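Local coordinates for toxin protein (Yersinia entomophaga, PDB 6AQK) that is the C-terminal toxin domain of RHS2 and probably acts as an ADP-ribosyltransferase, transferring ADP-ribose from NAD to a target, at residues S31-T34 / I35-K39; G173-G177 / L178-E182. One frame throughout, in Å; residues are numbered along the deposited sequence.

Interaction 1 (S31-T34 / I35-K39); sequences SSFT and IALQK
The Phe33 ring meets Leu37 one turn further along helix 27-39: Leu37 CD2 comes in obliquely on the ring atom Phe33 CE1, 4.1 Å away. Phe54 and Trp58 of helix 51-63 meet this ring edge-to-face, Val80 and Leu84 of helix 74-90 touch it as well, and Ala36 sets its methyl against Phe54. With CG anti to the backbone N (chi1 -172°), the ring swings out beside its own carbonyl, where the leucine branches can reach it. The other flat group is the Gln38 amide, on a different side of the helix. Its two ends have different partners: Gln38 OE1 takes a hydrogen bond from a water at 2.9 Å, while NE2 makes a weak bond to Ser113 OG. The same water accepts a bond from Thr34 OG1 (2.7 Å), so a single molecule spans the two polar side chains four residues apart. Extension of the glutamine beyond CG carries the amide to that water, and on the way Gln38 CG passes 3.4 Å from Thr34 O. Ile35 CG1 likewise lies close to the carbonyl four residues back, 3.3 Å from Ser31 O. Beneath the side chains run regular i to i+4 backbone bonds, among them Ala36 N to Ser32 O at 2.8 Å and Gln38 N to Thr34 O at 3.1 Å. Near the start of the helix, Ser32 turns its hydroxyl to the carbonyls of Pro28 and Tyr29, and Thr34 OG1, besides its water, has a weak bond to Tyr30 O. The chemistry is therefore divided around one amphipathic helix: an aromatic and aliphatic side is pressed into the neighbouring helices, whereas the polar side joins Thr34 OG1 to Gln38 OE1 through one water.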
ATOM      1  N   SER A  31       8.651   5.383   3.588  1.00 33.00           N
ATOM      2  CA  SER A  31       8.496   4.470   2.480  1.00 33.70           C
ATOM      3  C   SER A  31       9.800   3.670   2.225  1.00 34.21           C
ATOM      4  O   SER A  31       9.784   2.453   2.120  1.00 30.89           O
ATOM      5  CB  SER A  31       8.102   5.219   1.213  1.00 38.76           C
ATOM      6  OG  SER A  31       7.827   4.246   0.220  1.00 46.46           O
ATOM      7  N   SER A  32      10.929   4.368   2.167  1.00 31.75           N
ATOM      8  CA  SER A  32      12.184   3.724   1.939  1.00 32.43           C
ATOM      9  C   SER A  32      12.627   2.776   3.081  1.00 33.89           C
ATOM     10  O   SER A  32      13.273   1.714   2.826  1.00 32.34           O
ATOM     11  CB  SER A  32      13.240   4.790   1.561  1.00 33.88           C
ATOM     12  OG  SER A  32      13.551   5.631   2.651  1.00 37.29           O
ATOM     13  N   PHE A  33      12.264   3.113   4.320  1.00 30.04           N
ATOM     14  CA  PHE A  33      12.515   2.275   5.463  1.00 28.15           C
ATOM     15  C   PHE A  33      11.712   0.920   5.292  1.00 32.49           C
ATOM     16  O   PHE A  33      12.285  -0.175   5.498  1.00 31.05           O
ATOM     17  CB  PHE A  33      12.048   2.958   6.719  1.00 30.03           C
ATOM     18  CG  PHE A  33      12.412   2.269   8.025  1.00 30.13           C
ATOM     19  CD1 PHE A  33      11.616   1.228   8.577  1.00 31.12           C
ATOM     20  CD2 PHE A  33      13.456   2.741   8.786  1.00 31.36           C
ATOM     21  CE1 PHE A  33      11.961   0.623   9.779  1.00 31.33           C
ATOM     22  CE2 PHE A  33      13.775   2.160   9.994  1.00 30.68           C
ATOM     23  CZ  PHE A  33      13.029   1.088  10.492  1.00 31.90           C
ATOM     24  N   THR A  34      10.451   0.986   4.900  1.00 28.76           N
ATOM     25  CA  THR A  34       9.666  -0.227   4.840  1.00 31.28           C
ATOM     26  C   THR A  34      10.083  -1.038   3.615  1.00 34.53           C
ATOM     27  O   THR A  34      10.017  -2.288   3.656  1.00 35.89           O
ATOM     28  CB  THR A  34       8.142  -0.006   4.950  1.00 29.42           C
ATOM     29  OG1 THR A  34       7.630   0.808   3.872  1.00 31.92           O
ATOM     30  CG2 THR A  34       7.775   0.617   6.300  1.00 33.70           C
ATOM     31  N   ILE A  35      10.513  -0.357   2.564  1.00 33.92           N
ATOM     32  CA  ILE A  35      11.124  -1.057   1.443  1.00 34.11           C
ATOM     33  C   ILE A  35      12.367  -1.792   1.910  1.00 34.75           C
ATOM     34  O   ILE A  35      12.558  -2.986   1.560  1.00 35.72           O
ATOM     35  CB  ILE A  35      11.368  -0.145   0.282  1.00 33.83           C
ATOM     36  CG1 ILE A  35       9.988   0.258  -0.323  1.00 31.08           C
ATOM     37  CG2 ILE A  35      12.248  -0.810  -0.757  1.00 38.69           C
ATOM     38  CD1 ILE A  35      10.104   1.333  -1.350  1.00 38.42           C
ATOM     39  N   ALA A  36      13.208  -1.125   2.682  1.00 30.99           N
ATOM     40  CA  ALA A  36      14.409  -1.840   3.212  1.00 30.27           C
ATOM     41  C   ALA A  36      14.074  -3.047   4.004  1.00 31.34           C
ATOM     42  O   ALA A  36      14.752  -4.076   3.840  1.00 38.13           O
ATOM     43  CB  ALA A  36      15.288  -0.949   3.990  1.00 32.60           C
ATOM     44  N   LEU A  37      13.024  -2.988   4.829  1.00 33.32           N
ATOM     45  CA  LEU A  37      12.565  -4.168   5.606  1.00 33.31           C
ATOM     46  C   LEU A  37      12.205  -5.325   4.666  1.00 34.87           C
ATOM     47  O   LEU A  37      12.499  -6.457   5.001  1.00 34.86           O
ATOM     48  CB  LEU A  37      11.342  -3.844   6.422  1.00 31.63           C
ATOM     49  CG  LEU A  37      11.376  -2.821   7.577  1.00 32.26           C
ATOM     50  CD1 LEU A  37       9.944  -2.597   8.087  1.00 32.97           C
ATOM     51  CD2 LEU A  37      12.254  -3.334   8.674  1.00 36.15           C
ATOM     52  N   GLN A  38      11.547  -5.023   3.537  1.00 32.88           N
ATOM     53  CA  GLN A  38      11.198  -6.063   2.556  1.00 36.84           C
ATOM     54  C   GLN A  38      12.442  -6.675   1.956  1.00 40.66           C
ATOM     55  O   GLN A  38      12.569  -7.915   1.884  1.00 41.04           O
ATOM     56  CB  GLN A  38      10.360  -5.556   1.373  1.00 40.07           C
ATOM     57  CG  GLN A  38       9.030  -4.933   1.718  1.00 43.90           C
ATOM     58  CD  GLN A  38       8.312  -4.423   0.473  1.00 48.17           C
ATOM     59  OE1 GLN A  38       8.016  -3.239   0.350  1.00 52.40           O
ATOM     60  NE2 GLN A  38       8.039  -5.330  -0.466  1.00 42.38           N
ATOM     61  N   LYS A  39      13.352  -5.814   1.521  1.00 35.77           N
ATOM     62  CA  LYS A  39      14.545  -6.237   0.760  1.00 39.86           C
ATOM     63  C   LYS A  39      15.457  -7.072   1.639  1.00 38.78           C
ATOM     64  O   LYS A  39      16.186  -7.928   1.143  1.00 39.15           O
ATOM     65  CB  LYS A  39      15.359  -5.061   0.154  1.00 39.03           C
ATOM     66  CG  LYS A  39      14.767  -4.245  -1.014  1.00 42.99           C
ATOM     67  CD  LYS A  39      13.726  -4.984  -1.805  1.00 52.52           C
ATOM     68  CE  LYS A  39      13.096  -4.119  -2.893  1.00 59.51           C
ATOM     69  NZ  LYS A  39      14.073  -3.654  -3.926  1.00 57.28           N
TER
HETATM   70  O   HOH W   1       7.188  -0.909   1.873  1.00 35.69           O

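Interaction 2 (G173-G177 / L178-E182); sequences GVSEG and LYASE
Gly177 and Ala180 close a type I beta turn on the protein surface, within the loop between strands 161-167 and 184-187. The closing bond runs from Ala180 N to Gly177 O at 3.2 Å, nearly straight at the hydrogen (163°), yet the donor stands well above the carbonyl plane and not on a lone pair. Gly177 enters the turn with a positive phi (103°), which suits a residue without a side chain, since a CB there would jam against the carbonyl O of Glu176. A water spans the closure, giving a bond to Gly177 O and accepting one from Ser181 N (2.9 Å). A second water joins Ser175 OG (2.8 Å) to Ala180 O, tying the incoming chain to the short 3-10 segment that follows the turn. The serine hydroxyl points that way because it lies anti to the backbone N (chi1 179°). Between these bridges the Ala180 methyl is turned inward, 3.7 Å from Glu176 N and 3.9 Å from Ser175 OG. At the corner, Leu178 lays CG over one face of the Tyr179 ring, 3.8 Å above its plane and shifted toward the rim. The Glu176 carboxylate is engaged outside the turn, OE2 bonded to His95 ND1, and Gln23 OE1 receives Leu178 N. With one out-of-plane backbone bond and two waters doing most of the joining, the turn's shape would depend partly on its hydration.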
ATOM      1  N   GLY A 173      -8.837  -0.546   8.770  1.00 29.58           N
ATOM      2  CA  GLY A 173      -8.757   0.698   8.006  1.00 31.16           C
ATOM      3  C   GLY A 173      -9.232   1.863   8.860  1.00 32.02           C
ATOM      4  O   GLY A 173     -10.287   1.799   9.489  1.00 33.78           O
ATOM      5  N   VAL A 174      -8.483   2.955   8.830  1.00 27.06           N
ATOM      6  CA  VAL A 174      -8.865   4.108   9.563  1.00 29.75           C
ATOM      7  C   VAL A 174      -9.007   5.354   8.714  1.00 32.50           C
ATOM      8  O   VAL A 174      -8.263   5.576   7.716  1.00 33.29           O
ATOM      9  CB  VAL A 174      -7.829   4.355  10.635  1.00 31.35           C
ATOM     10  CG1 VAL A 174      -7.738   3.178  11.577  1.00 32.14           C
ATOM     11  CG2 VAL A 174      -6.454   4.698  10.100  1.00 31.14           C
ATOM     12  N   SER A 175      -9.968   6.169   9.107  1.00 33.91           N
ATOM     13  CA  SER A 175     -10.159   7.469   8.530  1.00 34.37           C
ATOM     14  C   SER A 175      -9.446   8.442   9.379  1.00 36.77           C
ATOM     15  O   SER A 175     -10.037   9.114  10.216  1.00 37.97           O
ATOM     16  CB  SER A 175     -11.656   7.746   8.390  1.00 40.84           C
ATOM     17  OG  SER A 175     -11.840   9.013   7.842  1.00 51.39           O
ATOM     18  N   GLU A 176      -8.134   8.491   9.240  1.00 38.50           N
ATOM     19  CA  GLU A 176      -7.308   9.258  10.135  1.00 40.11           C
ATOM     20  C   GLU A 176      -6.080   9.810   9.410  1.00 41.51           C
ATOM     21  O   GLU A 176      -5.538   9.144   8.596  1.00 44.75           O
ATOM     22  CB  GLU A 176      -6.883   8.323  11.282  1.00 39.51           C
ATOM     23  CG  GLU A 176      -6.383   9.009  12.508  1.00 42.13           C
ATOM     24  CD  GLU A 176      -7.464   9.728  13.283  1.00 45.10           C
ATOM     25  OE1 GLU A 176      -7.344  10.925  13.354  1.00 46.87           O
ATOM     26  OE2 GLU A 176      -8.442   9.144  13.796  1.00 44.47           O
ATOM     27  N   GLY A 177      -5.654  11.023   9.733  1.00 40.86           N
ATOM     28  CA  GLY A 177      -4.445  11.596   9.132  1.00 45.81           C
ATOM     29  C   GLY A 177      -4.685  12.638   8.046  1.00 41.83           C
ATOM     30  O   GLY A 177      -5.743  13.201   7.909  1.00 39.30           O
ATOM     31  N   LEU A 178      -3.668  12.866   7.259  1.00 38.84           N
ATOM     32  CA  LEU A 178      -3.529  14.085   6.555  1.00 34.49           C
ATOM     33  C   LEU A 178      -4.541  14.210   5.434  1.00 35.94           C
ATOM     34  O   LEU A 178      -4.940  15.321   5.095  1.00 35.10           O
ATOM     35  CB  LEU A 178      -2.094  14.126   6.084  1.00 38.49           C
ATOM     36  CG  LEU A 178      -1.448  15.256   5.302  1.00 49.69           C
ATOM     37  CD1 LEU A 178      -1.531  16.629   5.943  1.00 50.27           C
ATOM     38  CD2 LEU A 178       0.028  14.907   5.134  1.00 44.43           C
ATOM     39  N   TYR A 179      -5.043  13.094   4.899  1.00 34.57           N
ATOM     40  CA  TYR A 179      -5.978  13.144   3.781  1.00 32.23           C
ATOM     41  C   TYR A 179      -7.294  12.488   4.132  1.00 34.41           C
ATOM     42  O   TYR A 179      -8.105  12.244   3.232  1.00 35.35           O
ATOM     43  CB  TYR A 179      -5.329  12.450   2.574  1.00 39.19           C
ATOM     44  CG  TYR A 179      -4.021  13.110   2.187  1.00 40.49           C
ATOM     45  CD1 TYR A 179      -4.026  14.417   1.735  1.00 46.49           C
ATOM     46  CD2 TYR A 179      -2.806  12.483   2.363  1.00 44.12           C
ATOM     47  CE1 TYR A 179      -2.871  15.082   1.413  1.00 49.46           C
ATOM     48  CE2 TYR A 179      -1.603  13.159   2.037  1.00 45.63           C
ATOM     49  CZ  TYR A 179      -1.671  14.458   1.562  1.00 46.20           C
ATOM     50  OH  TYR A 179      -0.547  15.185   1.235  1.00 52.61           O
ATOM     51  N   ALA A 180      -7.532  12.238   5.420  1.00 33.15           N
ATOM     52  CA  ALA A 180      -8.817  11.668   5.859  1.00 34.48           C
ATOM     53  C   ALA A 180      -9.997  12.498   5.384  1.00 36.04           C
ATOM     54  O   ALA A 180     -10.952  11.951   4.895  1.00 38.32           O
ATOM     55  CB  ALA A 180      -8.854  11.552   7.359  1.00 39.63           C
ATOM     56  N   SER A 181      -9.879  13.814   5.435  1.00 38.53           N
ATOM     57  CA  SER A 181     -10.987  14.706   5.010  1.00 39.47           C
ATOM     58  C   SER A 181     -11.137  14.708   3.467  1.00 40.66           C
ATOM     59  O   SER A 181     -12.132  15.169   2.980  1.00 45.23           O
ATOM     60  CB  SER A 181     -10.768  16.136   5.564  1.00 44.08           C
ATOM     61  OG  SER A 181      -9.648  16.756   4.923  1.00 49.38           O
ATOM     62  N   GLU A 182     -10.178  14.134   2.715  1.00 37.50           N
ATOM     63  CA  GLU A 182     -10.300  13.965   1.270  1.00 38.77           C
ATOM     64  C   GLU A 182     -10.656  12.517   0.870  1.00 40.01           C
ATOM     65  O   GLU A 182     -10.542  12.217  -0.287  1.00 43.74           O
ATOM     66  CB  GLU A 182      -9.046  14.468   0.587  1.00 43.35           C
ATOM     67  CG  GLU A 182      -8.428  15.634   1.342  1.00 52.27           C
ATOM     68  CD  GLU A 182      -7.770  16.618   0.435  1.00 61.10           C
ATOM     69  OE1 GLU A 182      -6.825  16.215  -0.259  1.00 79.14           O
ATOM     70  OE2 GLU A 182      -8.207  17.793   0.427  1.00 76.55           O
TER
HETATM   71  O   HOH W   2     -11.318   9.085   5.138  1.00 37.85           O
HETATM   72  O   HOH W   3      -7.682  15.374   6.510  1.00 42.34           O

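In the fold
Interaction 1 belongs to the helical part of the chain and interaction 2 to a loop of the part built around the strands. Their centres lie 23 Å apart and their nearest atoms about 13 Å. Indirect ties exist: Gln23, which bonds to the turn of 173-182, ends the helix just before 27-39, and His95, the partner of Glu176, follows helix 74-90, which packs on Phe33. Bound platinum lies about 5 Å from the Ser31 side chain and about 9 Å from that of Tyr179. The platinum site of Met51 and His74 sits at the starts of helices 51-63 and 74-90, both touching interaction 1. Such foreign ions mark neither contact as an active site.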